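Side-chain contacts in uncharacterized protein AF_1796 (Archaeoglobus fulgidus, PDB 1VIM), which is of unknown function but, as a sugar isomerase (SIS) family member of the PHI subfamily, probably binds a carbohydrate derivative and may act as an isomerase: residues A[17-20]-A[21-25]; A[55-58]-A[59-62]; A[145-149]-A[150-154]; A[158-161]-A[162-166]; A[165-168]-A[169-173]. All blocks are in the same frame, centred on the assembly; numbering follows the deposited sequence. Where two conformers were deposited one is given.

Interaction 1 of 5, residues A[17-20]-A[21-25]; sequences FLEV and VSEHI
At the edge of the His24 imidazole, near the ring plane, sits the backbone oxygen of Val20, with Val20 O only 3.1 Å from His24 CD2. This oxygen also accepts the main-chain N-H of His24, so one carbonyl faces both the backbone and the ring edge of the residue a turn later. Val20 and His24 lie side by side and point the same way, and the methyl Val20 CG1 closes on His24 CD2 at 3.5 Å. Phe17 meets its partner obliquely: Val21 CG2 comes against the far part of the ring, 3.5 Å from Phe17 CE1 and 3.8 Å from Phe17 CZ. With CG anti to the backbone N (chi1 177°), the phenyl ring lies beside its own carbonyl, which brings it within range of that methyl. These are successive turns of helix 12-31, which packs against helices 149-155 and 160-181; Phe17 and His24 both touch Met161, and His24 NE2 is hydrogen-bonded to Glu147 OE2. Another flank meets the second subunit, where Arg29 of that chain packs on Leu18 and Glu19 and makes a weak hydrogen bond to Ser22 OG. Backbone i to i+4 hydrogen bonds run through the turn, among them Val21 N to Phe17 O at 2.9 Å and Ser22 N to Leu18 O at 3.0 Å. On the partly exposed side Glu19 and Glu23, each bent at chi2, lie side by side with carboxylate planes 38° apart, and the 4.3 Å between Glu19 OE2 and Glu23 OE1 would probably make the loss of both protons slightly less favourable.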
loop_
_atom_site.group_PDB
_atom_site.type_symbol
_atom_site.label_atom_id
_atom_site.label_comp_id
_atom_site.label_asym_id
_atom_site.label_seq_id
_atom_site.Cartn_x
_atom_site.Cartn_y
_atom_site.Cartn_z
ATOM N N PHE A 17 -1.865 -5.001 30.466
ATOM C CA PHE A 17 -1.046 -4.738 29.301
ATOM C C PHE A 17 -0.388 -3.341 29.390
ATOM O O PHE A 17 0.793 -3.187 29.119
ATOM C CB PHE A 17 -1.909 -4.853 28.028
ATOM C CG PHE A 17 -1.145 -4.527 26.769
ATOM C CD1 PHE A 17 -1.124 -3.217 26.290
ATOM C CD2 PHE A 17 -0.414 -5.495 26.095
ATOM C CE1 PHE A 17 -0.408 -2.896 25.156
ATOM C CE2 PHE A 17 0.293 -5.173 24.945
ATOM C CZ PHE A 17 0.306 -3.855 24.483
ATOM N N LEU A 18 -1.165 -2.334 29.773
ATOM C CA LEU A 18 -0.615 -1.004 29.898
ATOM C C LEU A 18 0.478 -0.914 30.951
ATOM O O LEU A 18 1.460 -0.212 30.751
ATOM C CB LEU A 18 -1.726 0.008 30.180
ATOM C CG LEU A 18 -2.782 0.156 29.085
ATOM C CD1 LEU A 18 -3.877 1.104 29.522
ATOM C CD2 LEU A 18 -2.154 0.590 27.768
ATOM N N GLU A 19 0.332 -1.662 32.040
ATOM C CA GLU A 19 1.388 -1.703 33.050
ATOM C C GLU A 19 2.655 -2.281 32.443
ATOM O O GLU A 19 3.733 -1.746 32.657
ATOM C CB GLU A 19 0.970 -2.531 34.272
ATOM C CG GLU A 19 1.934 -2.479 35.475
ATOM C CD GLU A 19 3.266 -3.216 35.313
ATOM O OE1 GLU A 19 3.273 -4.329 34.789
ATOM O OE2 GLU A 19 4.334 -2.679 35.741
ATOM N N VAL A 20 2.532 -3.361 31.683
ATOM C CA VAL A 20 3.699 -3.968 31.035
ATOM C C VAL A 20 4.371 -2.973 30.078
ATOM O O VAL A 20 5.583 -2.833 30.107
ATOM C CB VAL A 20 3.343 -5.274 30.307
ATOM C CG1 VAL A 20 4.554 -5.810 29.517
ATOM C CG2 VAL A 20 2.858 -6.285 31.303
ATOM N N VAL A 21 3.578 -2.258 29.269
ATOM C CA VAL A 21 4.143 -1.248 28.376
ATOM C C VAL A 21 4.950 -0.213 29.186
ATOM O O VAL A 21 6.079 0.101 28.801
ATOM C CB VAL A 21 3.042 -0.562 27.531
ATOM C CG1 VAL A 21 3.613 0.625 26.723
ATOM C CG2 VAL A 21 2.470 -1.575 26.570
ATOM N N SER A 22 4.375 0.270 30.307
ATOM C CA SER A 22 5.075 1.217 31.189
ATOM C C SER A 22 6.432 0.674 31.614
ATOM O O SER A 22 7.465 1.384 31.551
ATOM C CB SER A 22 4.233 1.471 32.433
ATOM O OG SER A 22 3.198 2.362 32.131
ATOM N N GLU A 23 6.462 -0.592 32.011
ATOM C CA GLU A 23 7.706 -1.187 32.485
ATOM C C GLU A 23 8.719 -1.294 31.368
ATOM O O GLU A 23 9.909 -1.079 31.578
ATOM C CB GLU A 23 7.429 -2.561 33.096
ATOM C CG GLU A 23 8.658 -3.243 33.683
ATOM C CD GLU A 23 9.111 -2.669 35.012
ATOM O OE1 GLU A 23 8.476 -1.723 35.532
ATOM O OE2 GLU A 23 10.128 -3.186 35.531
ATOM N N HIS A 24 8.255 -1.630 30.166
ATOM C CA HIS A 24 9.161 -1.734 29.029
ATOM C C HIS A 24 9.732 -0.406 28.583
ATOM O O HIS A 24 10.882 -0.365 28.151
ATOM C CB HIS A 24 8.464 -2.485 27.885
ATOM C CG HIS A 24 8.440 -3.962 28.116
ATOM N ND1 HIS A 24 9.114 -4.842 27.303
ATOM C CD2 HIS A 24 7.864 -4.702 29.092
ATOM C CE1 HIS A 24 8.945 -6.069 27.765
ATOM N NE2 HIS A 24 8.198 -6.011 28.857
ATOM N N ILE A 25 8.945 0.669 28.692
ATOM C CA ILE A 25 9.490 1.972 28.323
ATOM C C ILE A 25 10.520 2.415 29.362
ATOM O O ILE A 25 11.572 2.940 28.999
ATOM C CB ILE A 25 8.397 3.038 28.166
ATOM C CG1 ILE A 25 7.321 2.619 27.170
ATOM C CG2 ILE A 25 9.022 4.375 27.717
ATOM C CD1 ILE A 25 5.957 3.419 27.400
#

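Interaction 2 of 5, residues A[55-58]-A[59-62]; sequences AGRS and GYIA
Gly56 O lies over the centre of the Tyr60 ring, 3.5 Å above its plane, and the same oxygen accepts Tyr60 N at 3.3 Å, a bond lying in the carbonyl plane. Tyr60 turns back over the preceding turn because its CG stands anti to the carbonyl carbon (chi1 -50°). Arg57 adds its aliphatic base: Arg57 CA is 3.6 Å from Tyr60 CD2, and Arg57 CG is 4.0 Å from the same ring atom, the two side chains crossing at about a right angle. Gly59 lies close to this carbonyl too; a CB there would come tightly within 3.0 Å of Gly56 O, and Gly59 N makes weak hydrogen bonds to both Ala55 O and Gly56 O. Further out, the polar ends are held by other parts of the assembly. Arg57 pairs with Glu163 in its own chain and with Asp171 of the second subunit, while Tyr60 OH is hydrogen-bonded to Thr82 of the third subunit. Gly56, with its positive phi, marks the sharp passage from strand 50-53 into helix 56-71, a glycine-rich strand-turn-helix consistent with the first beta-alpha-beta unit of a Rossmann-like SIS fold.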
loop_
_atom_site.group_PDB
_atom_site.type_symbol
_atom_site.label_atom_id
_atom_site.label_comp_id
_atom_site.label_asym_id
_atom_site.label_seq_id
_atom_site.Cartn_x
_atom_site.Cartn_y
_atom_site.Cartn_z
ATOM N N ALA A 55 8.553 -6.119 7.561
ATOM C CA ALA A 55 7.438 -6.930 7.094
ATOM C C ALA A 55 6.263 -6.770 8.032
ATOM O O ALA A 55 6.433 -6.562 9.218
ATOM C CB ALA A 55 7.836 -8.385 7.053
ATOM N N GLY A 56 5.053 -6.856 7.501
ATOM C CA GLY A 56 3.866 -6.831 8.360
ATOM C C GLY A 56 3.803 -5.587 9.231
ATOM O O GLY A 56 4.024 -4.460 8.783
ATOM N N ARG A 57 3.497 -5.780 10.514
ATOM C CA ARG A 57 3.434 -4.650 11.439
ATOM C C ARG A 57 4.752 -3.888 11.575
ATOM O O ARG A 57 4.740 -2.656 11.706
ATOM C CB ARG A 57 2.868 -5.080 12.787
ATOM C CG ARG A 57 1.331 -5.137 12.744
ATOM C CD ARG A 57 0.665 -5.905 13.868
ATOM N NE ARG A 57 1.103 -5.420 15.163
ATOM C CZ ARG A 57 0.309 -4.941 16.129
ATOM N NH1 ARG A 57 -0.998 -4.766 15.942
ATOM N NH2 ARG A 57 0.858 -4.588 17.286
ATOM N N SER A 58 5.891 -4.568 11.467
ATOM C CA SER A 58 7.165 -3.840 11.466
ATOM C C SER A 58 7.327 -2.987 10.217
ATOM O O SER A 58 8.053 -1.986 10.254
ATOM C CB SER A 58 8.336 -4.793 11.630
ATOM O OG SER A 58 8.397 -5.210 12.999
ATOM N N GLY A 59 6.681 -3.371 9.113
ATOM C CA GLY A 59 6.623 -2.522 7.936
ATOM C C GLY A 59 5.865 -1.229 8.190
ATOM O O GLY A 59 6.233 -0.183 7.666
ATOM N N TYR A 60 4.802 -1.289 8.979
ATOM C CA TYR A 60 4.057 -0.084 9.322
ATOM C C TYR A 60 4.884 0.843 10.197
ATOM O O TYR A 60 4.802 2.071 10.045
ATOM C CB TYR A 60 2.704 -0.408 9.984
ATOM C CG TYR A 60 1.880 -1.424 9.221
ATOM C CD1 TYR A 60 1.909 -1.492 7.816
ATOM C CD2 TYR A 60 1.102 -2.342 9.920
ATOM C CE1 TYR A 60 1.153 -2.471 7.140
ATOM C CE2 TYR A 60 0.368 -3.330 9.258
ATOM C CZ TYR A 60 0.400 -3.371 7.889
ATOM O OH TYR A 60 -0.296 -4.371 7.258
ATOM N N ILE A 61 5.702 0.272 11.083
ATOM C CA ILE A 61 6.614 1.077 11.888
ATOM C C ILE A 61 7.678 1.719 10.992
ATOM O O ILE A 61 8.001 2.904 11.144
ATOM C CB ILE A 61 7.291 0.176 12.942
ATOM C CG1 ILE A 61 6.264 -0.442 13.885
ATOM C CG2 ILE A 61 8.395 0.942 13.679
ATOM C CD1 ILE A 61 6.838 -1.416 14.798
ATOM N N ALA A 62 8.201 0.946 10.044
ATOM C CA ALA A 62 9.207 1.446 9.117
ATOM C C ALA A 62 8.629 2.619 8.322
ATOM O O ALA A 62 9.319 3.627 8.131
ATOM C CB ALA A 62 9.653 0.343 8.191
#

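Interaction 3 of 5, residues A[145-149]-A[150-154]; sequences KQERD and EILSQ
Hydrogen bonds join Arg148 and Asp149 to the turn that follows. Leu152 N bonds to Arg148 O, 3.1 Å away with an N-H...O angle of 176°. Asp149 O is gripped twice by one residue: Ser153 N lies 2.8 Å from Asp149 O, whereas the hydroxyl Ser153 OG, in one of its two conformers, donates to Asp149 O from above the carbonyl plane. Glu185 of the second subunit offers a weaker, alternative acceptor for the same hydroxyl.

The charged contact is looser. Glu150 OE2 is 3.9 Å from Arg148 NE and stands well out of the guanidinium plane, so this long salt bridge is a matter of charges, with no N-H aimed at the oxygen. A sharp bend at chi2 (-81°) folds the Glu150 carboxylate back toward the N-terminal end of the helix, whose dipole would probably favour its negative charge.

Van der Waals contacts complete the set. The terminal methyl Ile151 CD1 rests against the stem of Arg148, 4.0 Å from Arg148 CB and 4.1 Å from Arg148 CD. Glu147 and Leu152 cross at a slant, the polar oxygen Glu147 OE1 lying against the methyl Leu152 CD2 at 3.5 Å. That carboxylate takes its polar partners elsewhere, Met144 N at OE1 and His24 NE2 at OE2, and Val20 of helix 12-31 touches both residues.

The arrangement is that of a helix N-terminus: Arg148 holds the N-cap position, its carbonyl opening the backbone ladder of helix 149-155 after the loop that leaves strand 136-139.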
loop_
_atom_site.group_PDB
_atom_site.type_symbol
_atom_site.label_atom_id
_atom_site.label_comp_id
_atom_site.label_asym_id
_atom_site.label_seq_id
_atom_site.Cartn_x
_atom_site.Cartn_y
_atom_site.Cartn_z
ATOM N N LYS A 145 14.967 -9.611 30.157
ATOM C CA LYS A 145 15.744 -10.682 30.776
ATOM C C LYS A 145 14.902 -11.455 31.798
ATOM O O LYS A 145 14.867 -12.693 31.788
ATOM C CB LYS A 145 17.016 -10.075 31.419
ATOM C CG LYS A 145 17.675 -10.894 32.530
ATOM N N GLN A 146 14.194 -10.708 32.641
ATOM C CA GLN A 146 13.457 -11.288 33.758
ATOM C C GLN A 146 12.084 -11.842 33.351
ATOM O O GLN A 146 11.395 -12.434 34.190
ATOM C CB GLN A 146 13.295 -10.252 34.886
ATOM C CG GLN A 146 12.325 -9.060 34.568
ATOM C CD GLN A 146 12.222 -7.993 35.688
ATOM O OE1 GLN A 146 11.201 -7.306 35.801
ATOM N NE2 GLN A 146 13.266 -7.856 36.492
ATOM N N GLU A 147 11.665 -11.641 32.098
ATOM C CA GLU A 147 10.344 -12.111 31.660
ATOM C C GLU A 147 10.343 -13.481 30.998
ATOM O O GLU A 147 11.242 -13.791 30.237
ATOM C CB GLU A 147 9.742 -11.126 30.664
ATOM C CG GLU A 147 9.252 -9.829 31.282
ATOM C CD GLU A 147 8.801 -8.831 30.237
ATOM O OE1 GLU A 147 9.403 -8.784 29.149
ATOM O OE2 GLU A 147 7.821 -8.105 30.504
ATOM N N ARG A 148 9.310 -14.272 31.257
ATOM C CA ARG A 148 9.039 -15.510 30.501
ATOM C C ARG A 148 8.241 -15.161 29.250
ATOM O O ARG A 148 7.244 -14.419 29.310
ATOM C CB ARG A 148 8.245 -16.488 31.358
ATOM C CG ARG A 148 9.053 -17.148 32.469
ATOM C CD ARG A 148 8.313 -18.310 33.143
ATOM N NE ARG A 148 8.154 -19.485 32.271
ATOM C CZ ARG A 148 9.087 -20.419 32.069
ATOM N NH1 ARG A 148 10.263 -20.340 32.681
ATOM N NH2 ARG A 148 8.838 -21.446 31.255
ATOM N N ASP A 149 8.668 -15.711 28.117
ATOM C CA ASP A 149 8.008 -15.385 26.868
ATOM C C ASP A 149 6.548 -15.782 26.834
ATOM O O ASP A 149 5.716 -15.019 26.330
ATOM C CB ASP A 149 8.764 -16.000 25.696
ATOM C CG ASP A 149 8.246 -15.508 24.382
ATOM O OD1 ASP A 149 7.441 -16.225 23.769
ATOM O OD2 ASP A 149 8.551 -14.393 23.925
ATOM N N GLU A 150 6.217 -16.943 27.391
ATOM C CA GLU A 150 4.849 -17.434 27.390
ATOM C C GLU A 150 3.895 -16.506 28.129
ATOM O O GLU A 150 2.740 -16.339 27.737
ATOM C CB GLU A 150 4.798 -18.861 27.965
ATOM C CG GLU A 150 5.915 -19.198 28.962
ATOM C CD GLU A 150 7.230 -19.564 28.291
ATOM O OE1 GLU A 150 7.291 -20.617 27.612
ATOM O OE2 GLU A 150 8.212 -18.804 28.425
ATOM N N ILE A 151 4.364 -15.926 29.234
ATOM C CA ILE A 151 3.506 -15.048 30.015
ATOM C C ILE A 151 3.357 -13.717 29.285
ATOM O O ILE A 151 2.247 -13.182 29.186
ATOM C CB ILE A 151 4.110 -14.873 31.426
ATOM C CG1 ILE A 151 4.119 -16.238 32.125
ATOM C CG2 ILE A 151 3.341 -13.829 32.206
ATOM C CD1 ILE A 151 4.821 -16.219 33.484
ATOM N N LEU A 152 4.471 -13.171 28.806
ATOM C CA LEU A 152 4.428 -11.920 28.052
ATOM C C LEU A 152 3.536 -12.039 26.815
ATOM O O LEU A 152 2.751 -11.136 26.549
ATOM C CB LEU A 152 5.836 -11.450 27.666
ATOM C CG LEU A 152 5.925 -10.158 26.838
ATOM C CD1 LEU A 152 5.260 -8.938 27.534
ATOM C CD2 LEU A 152 7.373 -9.859 26.449
ATOM N N SER A 153 3.622 -13.156 26.087
ATOM C CA SER A 153 2.929 -13.281 24.821
ATOM C C SER A 153 1.421 -13.395 24.976
ATOM O O SER A 153 0.657 -13.163 24.014
ATOM C CB SER A 153 3.444 -14.503 24.072
ATOM O OG SER A 153 4.827 -14.306 23.728
ATOM N N GLN A 154 0.954 -13.747 26.178
ATOM C CA GLN A 154 -0.489 -13.767 26.423
ATOM C C GLN A 154 -1.115 -12.355 26.365
ATOM O O GLN A 154 -2.252 -12.194 25.955
ATOM C CB GLN A 154 -0.804 -14.423 27.769
ATOM C CG GLN A 154 -2.291 -14.527 28.109
ATOM C CD GLN A 154 -3.083 -15.289 27.064
ATOM O OE1 GLN A 154 -2.734 -16.426 26.726
ATOM N NE2 GLN A 154 -4.147 -14.684 26.558
#

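Interaction 4 of 5, residues A[158-161]-A[162-166]; sequences LGTM and FELTA
Glu163 reaches back over Gly159 because its CG is anti to the carbonyl carbon (chi1 -65°) and the chain beyond runs extended; Glu163 CG thereby passes 3.3 Å from Gly159 O. A similar first torsion in Thr165 (chi1 -56°) turns its hydroxyl down to the preceding turn, where Thr165 OG1 donates to Met161 O at 2.8 Å. Met161 O also takes Thr165 N, at 3.0 Å, and the two donors arrive from opposite faces of the carbonyl plane, so that they hold Met161 O between them and the hydroxyl's proton is used within the helix. Thr160 and Leu164 run side by side, Thr160 CG2 meeting Leu164 CD1 at 4.1 Å. Gly159 O receives Glu163 N at 3.0 Å and lies at the edge of the Phe162 ring, near its plane, while Ala166 CB sits over one face of that ring, toward its rim. A water lies between Leu158 O and Glu163 OE2, though both of its bonds are so short that its placement is doubtful. The other carboxylate oxygen, Glu163 OE1, forms a salt bridge with Arg57 NE of helix 56-71. An alanine in place of Glu163 would remove this carboxylate and is likely to leave Arg57 without its ion-pair mate on helix 160-181. Thr160 OG1 is hydrogen-bonded to Pro157 O and to Arg68 of the second subunit, while Met161 packs against Phe17 and His24. Gly159, whose positive phi would press any CB onto the oxygen of Leu158, serves as the N-cap, and the whole forms the first turns of the long helix 160-181 of the SIS domain.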
loop_
_atom_site.group_PDB
_atom_site.type_symbol
_atom_site.label_atom_id
_atom_site.label_comp_id
_atom_site.label_asym_id
_atom_site.label_seq_id
_atom_site.Cartn_x
_atom_site.Cartn_y
_atom_site.Cartn_z
ATOM N N LEU A 158 2.887 -12.300 19.407
ATOM C CA LEU A 158 3.480 -12.154 18.084
ATOM C C LEU A 158 4.413 -10.958 17.989
ATOM O O LEU A 158 4.461 -10.294 16.958
ATOM C CB LEU A 158 2.409 -12.052 16.989
ATOM C CG LEU A 158 1.567 -13.320 16.766
ATOM C CD1 LEU A 158 0.570 -13.055 15.627
ATOM C CD2 LEU A 158 2.381 -14.648 16.601
ATOM N N GLY A 159 5.146 -10.674 19.045
ATOM C CA GLY A 159 6.116 -9.578 18.941
ATOM C C GLY A 159 5.564 -8.158 19.127
ATOM O O GLY A 159 6.273 -7.180 18.865
ATOM N N THR A 160 4.337 -8.034 19.619
ATOM C CA THR A 160 3.739 -6.732 19.936
ATOM C C THR A 160 4.634 -5.846 20.779
ATOM O O THR A 160 4.723 -4.650 20.527
ATOM C CB THR A 160 2.415 -6.985 20.700
ATOM O OG1 THR A 160 1.430 -7.514 19.796
ATOM C CG2 THR A 160 1.792 -5.689 21.231
ATOM N N MET A 161 5.244 -6.399 21.818
ATOM C CA MET A 161 6.060 -5.540 22.669
ATOM C C MET A 161 7.282 -4.983 21.954
ATOM O O MET A 161 7.595 -3.811 22.122
ATOM C CB MET A 161 6.462 -6.247 23.956
ATOM C CG MET A 161 6.876 -5.299 25.079
ATOM S SD MET A 161 5.643 -4.025 25.532
ATOM C CE MET A 161 4.146 -5.090 25.545
ATOM N N PHE A 162 7.955 -5.798 21.149
ATOM C CA PHE A 162 9.040 -5.272 20.323
ATOM C C PHE A 162 8.507 -4.132 19.435
ATOM O O PHE A 162 9.139 -3.071 19.301
ATOM C CB PHE A 162 9.657 -6.344 19.404
ATOM C CG PHE A 162 10.528 -5.747 18.339
ATOM C CD1 PHE A 162 11.812 -5.301 18.671
ATOM C CD2 PHE A 162 10.041 -5.550 17.035
ATOM C CE1 PHE A 162 12.624 -4.680 17.711
ATOM C CE2 PHE A 162 10.835 -4.924 16.080
ATOM C CZ PHE A 162 12.126 -4.495 16.406
ATOM N N GLU A 163 7.358 -4.334 18.803
ATOM C CA GLU A 163 6.871 -3.353 17.833
ATOM C C GLU A 163 6.557 -2.027 18.504
ATOM O O GLU A 163 6.982 -0.981 18.039
ATOM C CB GLU A 163 5.634 -3.893 17.125
ATOM C CG GLU A 163 5.970 -5.123 16.296
ATOM C CD GLU A 163 4.777 -5.866 15.828
ATOM O OE1 GLU A 163 3.655 -5.488 16.200
ATOM O OE2 GLU A 163 5.003 -6.870 15.108
ATOM N N LEU A 164 5.880 -2.065 19.649
ATOM C CA LEU A 164 5.595 -0.816 20.362
ATOM C C LEU A 164 6.870 -0.144 20.840
ATOM O O LEU A 164 7.014 1.070 20.750
ATOM C CB LEU A 164 4.696 -1.105 21.584
ATOM C CG LEU A 164 3.284 -1.522 21.266
ATOM C CD1 LEU A 164 2.574 -1.868 22.561
ATOM C CD2 LEU A 164 2.565 -0.426 20.478
ATOM N N THR A 165 7.801 -0.930 21.337
ATOM C CA THR A 165 9.014 -0.341 21.877
ATOM C C THR A 165 9.848 0.261 20.743
ATOM O O THR A 165 10.438 1.334 20.902
ATOM C CB THR A 165 9.816 -1.403 22.643
ATOM O OG1 THR A 165 8.984 -1.979 23.664
ATOM C CG2 THR A 165 10.985 -0.761 23.420
ATOM N N ALA A 166 9.901 -0.421 19.604
ATOM C CA ALA A 166 10.640 0.077 18.453
ATOM C C ALA A 166 10.006 1.374 17.927
ATOM O O ALA A 166 10.712 2.330 17.594
ATOM C CB ALA A 166 10.723 -1.005 17.348
HETATM O O HOH W 1 3.351 -8.642 15.471
#

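Interaction 5 of 5, residues A[165-168]-A[169-173]; sequences TAMI and FLDAL
Asp171 folds back onto Met167 in an i to i+4 contact within helix 160-181 of the SIS fold, a long helix that packs on helices 56-71, 34-46 and 12-31 and borders the second subunit. Asp171 CB lies 3.7 Å from Met167 O and touches Ile168 O as well. With CG anti to the carbonyl carbon (chi1 -76°), the carboxylate turns toward the preceding residues, and Asp171 CG comes 3.6 Å from Met167 O. At the tip both oxygens meet one methyl: Met167 CE is 3.6 Å from Asp171 OD1 and 3.8 Å from Asp171 OD2. Met167 curls at chi2 and chi3 to bring that methyl up to the carboxylate oxygens, and the two side chains cross aslant. Asp171 OD1 finds its charged partner beyond the chain, in a salt bridge to Arg57 NH2 of the second subunit. If an alanine stood at Asp171, Arg57 of that subunit would probably lose a counter-charge at the interface and Met167 CE would be less confined. Leu170 follows the same backward course on a neighbouring flank. Its N-H bonds to Ala166 O at 2.9 Å, and its branch carbon Leu170 CG packs 3.3 Å from that same Ala166 O.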
loop_
_atom_site.group_PDB
_atom_site.type_symbol
_atom_site.label_atom_id
_atom_site.label_comp_id
_atom_site.label_asym_id
_atom_site.label_seq_id
_atom_site.Cartn_x
_atom_site.Cartn_y
_atom_site.Cartn_z
ATOM N N THR A 165 7.801 -0.930 21.337
ATOM C CA THR A 165 9.014 -0.341 21.877
ATOM C C THR A 165 9.848 0.261 20.743
ATOM O O THR A 165 10.438 1.334 20.902
ATOM C CB THR A 165 9.816 -1.403 22.643
ATOM O OG1 THR A 165 8.984 -1.979 23.664
ATOM C CG2 THR A 165 10.985 -0.761 23.420
ATOM N N ALA A 166 9.901 -0.421 19.604
ATOM C CA ALA A 166 10.640 0.077 18.453
ATOM C C ALA A 166 10.006 1.374 17.927
ATOM O O ALA A 166 10.712 2.330 17.594
ATOM C CB ALA A 166 10.723 -1.005 17.348
ATOM N N MET A 167 8.677 1.433 17.884
ATOM C CA MET A 167 8.005 2.648 17.461
ATOM C C MET A 167 8.362 3.796 18.388
ATOM O O MET A 167 8.698 4.909 17.928
ATOM C CB MET A 167 6.483 2.447 17.433
ATOM C CG MET A 167 5.743 3.619 16.763
ATOM S SD MET A 167 6.120 3.949 14.958
ATOM C CE MET A 167 7.512 5.215 14.961
ATOM N N ILE A 168 8.311 3.549 19.691
ATOM C CA ILE A 168 8.591 4.606 20.659
ATOM C C ILE A 168 10.057 5.041 20.550
ATOM O O ILE A 168 10.369 6.243 20.555
ATOM C CB ILE A 168 8.264 4.089 22.078
ATOM C CG1 ILE A 168 6.750 4.021 22.258
ATOM C CG2 ILE A 168 8.876 5.014 23.137
ATOM C CD1 ILE A 168 6.306 3.145 23.419
ATOM N N PHE A 169 10.970 4.073 20.417
ATOM C CA PHE A 169 12.366 4.382 20.179
ATOM C C PHE A 169 12.577 5.262 18.947
ATOM O O PHE A 169 13.340 6.238 18.982
ATOM C CB PHE A 169 13.224 3.116 20.052
ATOM C CG PHE A 169 14.574 3.399 19.494
ATOM C CD1 PHE A 169 15.515 4.106 20.248
ATOM C CD2 PHE A 169 14.866 3.069 18.179
ATOM C CE1 PHE A 169 16.739 4.420 19.683
ATOM C CE2 PHE A 169 16.093 3.362 17.628
ATOM C CZ PHE A 169 17.026 4.046 18.374
ATOM N N LEU A 170 11.949 4.897 17.828
ATOM C CA LEU A 170 12.161 5.667 16.581
ATOM C C LEU A 170 11.610 7.092 16.716
ATOM O O LEU A 170 12.204 8.041 16.184
ATOM C CB LEU A 170 11.574 4.915 15.392
ATOM C CG LEU A 170 12.383 3.639 15.092
ATOM C CD1 LEU A 170 11.638 2.717 14.115
ATOM C CD2 LEU A 170 13.757 3.958 14.560
ATOM N N ASP A 171 10.497 7.256 17.438
ATOM C CA ASP A 171 9.996 8.609 17.693
ATOM C C ASP A 171 10.931 9.371 18.645
ATOM O O ASP A 171 11.137 10.586 18.481
ATOM C CB ASP A 171 8.596 8.602 18.284
ATOM C CG ASP A 171 7.541 8.299 17.282
ATOM O OD1 ASP A 171 7.671 8.672 16.100
ATOM O OD2 ASP A 171 6.511 7.696 17.638
ATOM N N ALA A 172 11.563 8.667 19.577
ATOM C CA ALA A 172 12.577 9.290 20.442
ATOM C C ALA A 172 13.793 9.736 19.635
ATOM O O ALA A 172 14.379 10.817 19.890
ATOM C CB ALA A 172 13.002 8.342 21.551
ATOM N N LEU A 173 14.194 8.911 18.671
ATOM C CA LEU A 173 15.306 9.226 17.802
ATOM C C LEU A 173 14.984 10.486 16.983
ATOM O O LEU A 173 15.850 11.350 16.802
ATOM C CB LEU A 173 15.616 8.014 16.906
ATOM C CG LEU A 173 16.852 8.133 16.040
ATOM C CD1 LEU A 173 18.060 7.939 16.924
ATOM C CD2 LEU A 173 16.797 7.008 15.022
#

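In the fold
Along the chain the contacts run from interaction 1 on helix 12-31, through interaction 2 at the start of helix 56-71 and interaction 3 at the start of helix 149-155, to interactions 4 and 5, which overlap on helix 160-181. That last helix draws the set together: interaction 4 lies with its centre about 11 Å from that of interaction 1 and about 10 Å from that of interaction 2, touching both. Interaction 3 is peripheral, reaching interaction 1 but staying about 11 Å, between nearest atoms, from interaction 2. Helix 160-181 thus links the N-terminal helix to the beta-alpha-beta unit of the parallel sheet, and all five contacts border the second subunit of the tetramer.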